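Long-range contacts in CofB (Escherichia coli, PDB 5AX6), which is a homotrimeric minor pilin of the CFA/III type IVb pilus of enterotoxigenic E. coli and probably takes part in assembly of that pilus: residues A326-E331 with R344-T349; H398-A403 with W485-P490. One frame throughout, in Å; residues are numbered along the deposited sequence.

Contact 1 (A326-E331 with R344-T349)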
loop_
_atom_site.group_PDB
_atom_site.type_symbol
_atom_site.label_atom_id
_atom_site.label_comp_id
_atom_site.label_asym_id
_atom_site.label_seq_id
_atom_site.Cartn_x
_atom_site.Cartn_y
_atom_site.Cartn_z
ATOM N N ALA A 326 -11.906 -7.788 10.602
ATOM C CA ALA A 326 -12.428 -7.958 9.253
ATOM C C ALA A 326 -13.365 -9.157 9.202
ATOM O O ALA A 326 -13.302 -10.031 10.073
ATOM C CB ALA A 326 -11.282 -8.150 8.257
ATOM N N ASN A 327 -14.228 -9.196 8.190
ATOM C CA ASN A 327 -14.915 -10.432 7.824
ATOM C C ASN A 327 -14.005 -11.257 6.937
ATOM O O ASN A 327 -13.415 -10.729 5.999
ATOM C CB ASN A 327 -16.220 -10.145 7.097
ATOM C CG ASN A 327 -17.188 -9.383 7.949
ATOM O OD1 ASN A 327 -17.307 -9.646 9.143
ATOM N ND2 ASN A 327 -17.890 -8.434 7.349
ATOM N N ILE A 328 -13.877 -12.542 7.237
ATOM C CA ILE A 328 -13.017 -13.408 6.435
ATOM C C ILE A 328 -13.856 -14.416 5.700
ATOM O O ILE A 328 -14.791 -14.975 6.264
ATOM C CB ILE A 328 -11.968 -14.156 7.289
ATOM C CG1 ILE A 328 -11.065 -13.154 8.020
ATOM C CG2 ILE A 328 -11.155 -15.122 6.405
ATOM C CD1 ILE A 328 -10.277 -12.200 7.095
ATOM N N LEU A 329 -13.531 -14.610 4.429
ATOM C CA LEU A 329 -14.037 -15.740 3.672
ATOM C C LEU A 329 -12.892 -16.683 3.372
ATOM O O LEU A 329 -11.827 -16.239 2.948
ATOM C CB LEU A 329 -14.679 -15.284 2.363
ATOM C CG LEU A 329 -16.079 -14.703 2.488
ATOM C CD1 LEU A 329 -16.597 -14.292 1.100
ATOM C CD2 LEU A 329 -16.986 -15.737 3.147
ATOM N N VAL A 330 -13.120 -17.981 3.559
ATOM C CA VAL A 330 -12.125 -18.982 3.174
ATOM C C VAL A 330 -12.687 -19.872 2.089
ATOM O O VAL A 330 -13.807 -20.363 2.213
ATOM C CB VAL A 330 -11.696 -19.857 4.363
ATOM C CG1 VAL A 330 -10.532 -20.775 3.960
ATOM C CG2 VAL A 330 -11.287 -18.980 5.538
ATOM N N GLU A 331 -11.902 -20.089 1.036
ATOM C CA GLU A 331 -12.322 -20.939 -0.077
ATOM C C GLU A 331 -11.577 -22.267 -0.067
ATOM O O GLU A 331 -10.370 -22.305 0.165
ATOM C CB GLU A 331 -12.087 -20.231 -1.412
ATOM C CG GLU A 331 -12.555 -21.029 -2.630
ATOM C CD GLU A 331 -12.112 -20.403 -3.941
ATOM O OE1 GLU A 331 -10.924 -20.558 -4.293
ATOM O OE2 GLU A 331 -12.950 -19.764 -4.613
ATOM N N ARG A 344 -16.580 -20.290 3.230
ATOM C CA ARG A 344 -17.086 -20.273 4.604
ATOM C C ARG A 344 -16.525 -19.090 5.374
ATOM O O ARG A 344 -15.488 -18.531 4.999
ATOM C CB ARG A 344 -16.726 -21.562 5.339
ATOM C CG ARG A 344 -15.246 -21.682 5.651
ATOM C CD ARG A 344 -14.900 -23.118 5.993
ATOM N NE ARG A 344 -13.511 -23.285 6.390
ATOM C CZ ARG A 344 -12.524 -23.559 5.553
ATOM N NH1 ARG A 344 -12.765 -23.662 4.246
ATOM N NH2 ARG A 344 -11.290 -23.707 6.020
ATOM N N THR A 345 -17.197 -18.734 6.467
ATOM C CA THR A 345 -16.728 -17.659 7.339
ATOM C C THR A 345 -16.223 -18.245 8.651
ATOM O O THR A 345 -16.349 -19.434 8.899
ATOM C CB THR A 345 -17.844 -16.639 7.656
ATOM O OG1 THR A 345 -18.916 -17.317 8.319
ATOM C CG2 THR A 345 -18.388 -16.002 6.392
ATOM N N ILE A 346 -15.672 -17.386 9.497
ATOM C CA ILE A 346 -15.218 -17.785 10.821
ATOM C C ILE A 346 -16.417 -18.015 11.734
ATOM O O ILE A 346 -17.282 -17.140 11.865
ATOM C CB ILE A 346 -14.295 -16.707 11.407
ATOM C CG1 ILE A 346 -13.038 -16.585 10.528
ATOM C CG2 ILE A 346 -13.960 -17.007 12.878
ATOM C CD1 ILE A 346 -12.249 -15.281 10.760
ATOM N N PRO A 347 -16.480 -19.182 12.382
ATOM C CA PRO A 347 -17.658 -19.477 13.206
ATOM C C PRO A 347 -17.668 -18.741 14.540
ATOM O O PRO A 347 -16.633 -18.224 14.976
ATOM C CB PRO A 347 -17.548 -20.980 13.436
ATOM C CG PRO A 347 -16.061 -21.226 13.443
ATOM C CD PRO A 347 -15.521 -20.299 12.370
ATOM N N ASN A 348 -18.844 -18.686 15.162
ATOM C CA ASN A 348 -18.973 -18.318 16.567
ATOM C C ASN A 348 -19.459 -19.541 17.328
ATOM O O ASN A 348 -20.041 -20.449 16.739
ATOM C CB ASN A 348 -19.941 -17.148 16.750
ATOM C CG ASN A 348 -19.844 -16.520 18.143
ATOM O OD1 ASN A 348 -18.838 -16.663 18.835
ATOM N ND2 ASN A 348 -20.894 -15.827 18.552
ATOM N N THR A 349 -19.183 -19.582 18.623
ATOM C CA THR A 349 -19.615 -20.694 19.462
ATOM C C THR A 349 -20.378 -20.110 20.632
ATOM O O THR A 349 -19.965 -19.102 21.210
ATOM C CB THR A 349 -18.417 -21.518 19.954
ATOM O OG1 THR A 349 -17.669 -21.958 18.815
ATOM C CG2 THR A 349 -18.869 -22.736 20.772
HETATM O O HOH W 1 -15.428 -14.575 8.836
HETATM O O HOH W 2 -14.985 -23.410 2.528
#
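Val330 and Arg344 form an antiparallel hydrogen-bonded pair, gripped by Val330 N to Arg344 O at 2.8 Å and Arg344 N to Val330 O at 3.0 Å. Their side chains lie on the same face of the sheet. Arg344 CG sits between its own backbone N and carbonyl carbon (chi1 70°), and the chain then runs extended to NE, bringing the guanidinium over the valine: Val330 CB stands above the centre of the planar group, and CG1 is 3.7 Å from Arg344 NH1. A water at the guanidinium edge accepts from NH1, while NH2 donates to Ile346 O of the second subunit and NE, weakly, to Pro347 O of that subunit. The planar group is thus held from its rim while an apolar branch packs on its face.

Leu329 CD2 meets Thr345 CG2 at 3.5 Å, the two side chains crossing at a slant. Beyond Thr345 the backbones part, and a water accepting from Ile328 N and Ile346 N bridges them; Ile346 CD1 still bears on Ile328 CB at 3.7 Å.

Strands 327-333 and 341-353 make a beta hairpin here. Leu329 leans on Ser391 and Pro392, strand 478-487 follows beyond 341-353, and residues 327-329 pair in parallel with a strand of the second subunit, carrying the sheet across the trimer interface.

Contact 2 (H398-A403 with W485-P490); sequences HPRLSA and WCSTEP
Arg400 lies across one face of the Trp485 indole. Its CB stands 3.5 Å from the centroid of the six-membered ring and 11° off the ring normal, a CH-pi contact. The chain then bends at chi2 (-69°) and again at chi3, and the guanidinium comes to rest between two partners: Trp485 CZ2 lies over the centre of one face and Pro490 O over the opposite one, 3.5 Å from Arg400 CZ. The planar group and the indole are turned 52° apart, so this is not a parallel stack. Arg400 NH1 donates to Glu489 O at 3.0 Å from well above the carbonyl plane, and NE is bonded to Gln491. A water accepting from NH1 donates weakly to Glu489 OE1, while Glu489 OE2 accepts from Asn348 ND2 of the second subunit. At the far rim of the indole, Ser402 OG lies in the ring plane, 3.9 Å from Trp485 CH2.

His398 turns the edge of its imidazole to the chain end, with CD2 3.6 Å from Thr488 O and close to the Pro490 ring. Thr488 O lies within an ST turn, in which Ser487 OG accepts from Glu489 N at 3.0 Å.

Behind the side chains, the pairs His398-Ser487 and Arg400-Trp485 are hydrogen-bonded and antiparallel. Pro399 and Cys486 form the non-hydrogen-bonded pair between them, with side chains on the other face, where Cys486 is disulfide-bonded to Cys388. Strand 398-409 is one of the two outermost strands of the four-stranded sheet within the chain; strand 478-487 lies between it and 341-353, while Pro399 and Leu401 pack on Trp453 of strand 452-463.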
loop_
_atom_site.group_PDB
_atom_site.type_symbol
_atom_site.label_atom_id
_atom_site.label_comp_id
_atom_site.label_asym_id
_atom_site.label_seq_id
_atom_site.Cartn_x
_atom_site.Cartn_y
_atom_site.Cartn_z
ATOM N N HIS A 398 -25.083 -18.816 2.783
ATOM C CA HIS A 398 -26.212 -19.141 3.641
ATOM C C HIS A 398 -25.814 -19.102 5.106
ATOM O O HIS A 398 -24.752 -19.605 5.464
ATOM C CB HIS A 398 -26.751 -20.533 3.327
ATOM C CG HIS A 398 -26.952 -20.791 1.866
ATOM N ND1 HIS A 398 -27.984 -20.233 1.151
ATOM C CD2 HIS A 398 -26.257 -21.561 0.998
ATOM C CE1 HIS A 398 -27.912 -20.639 -0.108
ATOM N NE2 HIS A 398 -26.879 -21.450 -0.223
ATOM N N PRO A 399 -26.678 -18.542 5.962
ATOM C CA PRO A 399 -26.462 -18.700 7.408
ATOM C C PRO A 399 -26.552 -20.162 7.810
ATOM O O PRO A 399 -27.390 -20.892 7.284
ATOM C CB PRO A 399 -27.594 -17.881 8.042
ATOM C CG PRO A 399 -28.612 -17.717 6.955
ATOM C CD PRO A 399 -27.877 -17.746 5.649
ATOM N N ARG A 400 -25.684 -20.581 8.728
ATOM C CA ARG A 400 -25.607 -21.970 9.139
ATOM C C ARG A 400 -25.630 -22.042 10.652
ATOM O O ARG A 400 -25.170 -21.124 11.332
ATOM C CB ARG A 400 -24.328 -22.625 8.599
ATOM C CG ARG A 400 -24.212 -22.659 7.058
ATOM C CD ARG A 400 -25.235 -23.611 6.432
ATOM N NE ARG A 400 -25.183 -24.894 7.122
ATOM C CZ ARG A 400 -24.306 -25.858 6.856
ATOM N NH1 ARG A 400 -23.419 -25.717 5.875
ATOM N NH2 ARG A 400 -24.327 -26.974 7.570
ATOM N N LEU A 401 -26.146 -23.140 11.182
ATOM C CA LEU A 401 -26.106 -23.361 12.618
ATOM C C LEU A 401 -26.081 -24.858 12.879
ATOM O O LEU A 401 -26.803 -25.614 12.243
ATOM C CB LEU A 401 -27.307 -22.695 13.316
ATOM C CG LEU A 401 -27.359 -22.764 14.845
ATOM C CD1 LEU A 401 -28.113 -21.579 15.442
ATOM C CD2 LEU A 401 -27.959 -24.080 15.356
ATOM N N SER A 402 -25.213 -25.280 13.795
ATOM C CA SER A 402 -25.190 -26.662 14.267
ATOM C C SER A 402 -25.179 -26.670 15.784
ATOM O O SER A 402 -24.879 -25.656 16.414
ATOM C CB SER A 402 -23.973 -27.419 13.732
ATOM O OG SER A 402 -24.276 -28.017 12.485
ATOM N N ALA A 403 -25.533 -27.808 16.369
ATOM C CA ALA A 403 -25.533 -27.968 17.824
ATOM C C ALA A 403 -24.895 -29.313 18.178
ATOM O O ALA A 403 -25.260 -30.333 17.604
ATOM C CB ALA A 403 -26.958 -27.881 18.382
ATOM N N TRP A 485 -22.179 -19.938 11.514
ATOM C CA TRP A 485 -21.247 -19.452 10.501
ATOM C C TRP A 485 -22.034 -19.230 9.212
ATOM O O TRP A 485 -23.235 -19.469 9.183
ATOM C CB TRP A 485 -20.074 -20.438 10.295
ATOM C CG TRP A 485 -20.391 -21.740 9.577
ATOM C CD1 TRP A 485 -20.027 -22.070 8.298
ATOM C CD2 TRP A 485 -21.097 -22.885 10.100
ATOM N NE1 TRP A 485 -20.471 -23.337 7.997
ATOM C CE2 TRP A 485 -21.131 -23.855 9.076
ATOM C CE3 TRP A 485 -21.700 -23.180 11.331
ATOM C CZ2 TRP A 485 -21.750 -25.102 9.241
ATOM C CZ3 TRP A 485 -22.326 -24.424 11.488
ATOM C CH2 TRP A 485 -22.336 -25.367 10.446
ATOM N N CYS A 486 -21.381 -18.741 8.166
ATOM C CA CYS A 486 -22.049 -18.637 6.866
ATOM C C CYS A 486 -21.273 -19.459 5.860
ATOM O O CYS A 486 -20.046 -19.582 5.973
ATOM C CB CYS A 486 -22.148 -17.172 6.400
ATOM S SG CYS A 486 -23.203 -16.125 7.418
ATOM N N SER A 487 -21.965 -20.005 4.867
ATOM C CA SER A 487 -21.330 -20.921 3.929
ATOM C C SER A 487 -22.093 -21.011 2.611
ATOM O O SER A 487 -23.301 -20.794 2.574
ATOM C CB SER A 487 -21.229 -22.316 4.551
ATOM O OG SER A 487 -20.542 -23.223 3.704
ATOM N N THR A 488 -21.380 -21.347 1.542
ATOM C CA THR A 488 -22.037 -21.687 0.284
ATOM C C THR A 488 -22.687 -23.067 0.385
ATOM O O THR A 488 -23.555 -23.406 -0.415
ATOM C CB THR A 488 -21.063 -21.671 -0.882
ATOM O OG1 THR A 488 -19.899 -22.434 -0.536
ATOM C CG2 THR A 488 -20.651 -20.244 -1.198
ATOM N N GLU A 489 -22.256 -23.859 1.365
ATOM C CA GLU A 489 -22.892 -25.147 1.652
ATOM C C GLU A 489 -24.196 -24.870 2.391
ATOM O O GLU A 489 -24.197 -24.230 3.435
ATOM C CB GLU A 489 -21.964 -26.045 2.491
ATOM C CG GLU A 489 -20.602 -26.304 1.840
ATOM C CD GLU A 489 -19.626 -27.040 2.757
ATOM O OE1 GLU A 489 -19.975 -28.144 3.237
ATOM O OE2 GLU A 489 -18.509 -26.517 2.994
ATOM N N PRO A 490 -25.322 -25.337 1.848
ATOM C CA PRO A 490 -26.594 -24.981 2.487
ATOM C C PRO A 490 -26.869 -25.737 3.798
ATOM O O PRO A 490 -26.287 -26.787 4.085
ATOM C CB PRO A 490 -27.637 -25.351 1.422
ATOM C CG PRO A 490 -26.980 -26.439 0.621
ATOM C CD PRO A 490 -25.500 -26.115 0.609
HETATM O O HOH W 3 -24.375 -21.390 -2.345
HETATM O O HOH W 4 -20.963 -27.344 5.846
#

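How the contacts relate
Contacts 1 and 2 are the two outer pairings of one four-stranded antiparallel sheet, with centres about 11 Å apart, and the seam between strands 341-353 and 478-487 joins them. There Thr345 OG1 lies 2.9 Å from Cys486 N, a probable hydrogen bond, and Pro347 CA packs on Trp485 CB at 3.9 Å. Both segments of contact 1 precede those of contact 2 in the sequence. The trimer interface ties them together as well: Glu489 of contact 2 is bonded to Asn348 of the second subunit, and Trp485 packs on Thr349 of that subunit, both partners being copies of residues in the 344-349 segment of contact 1.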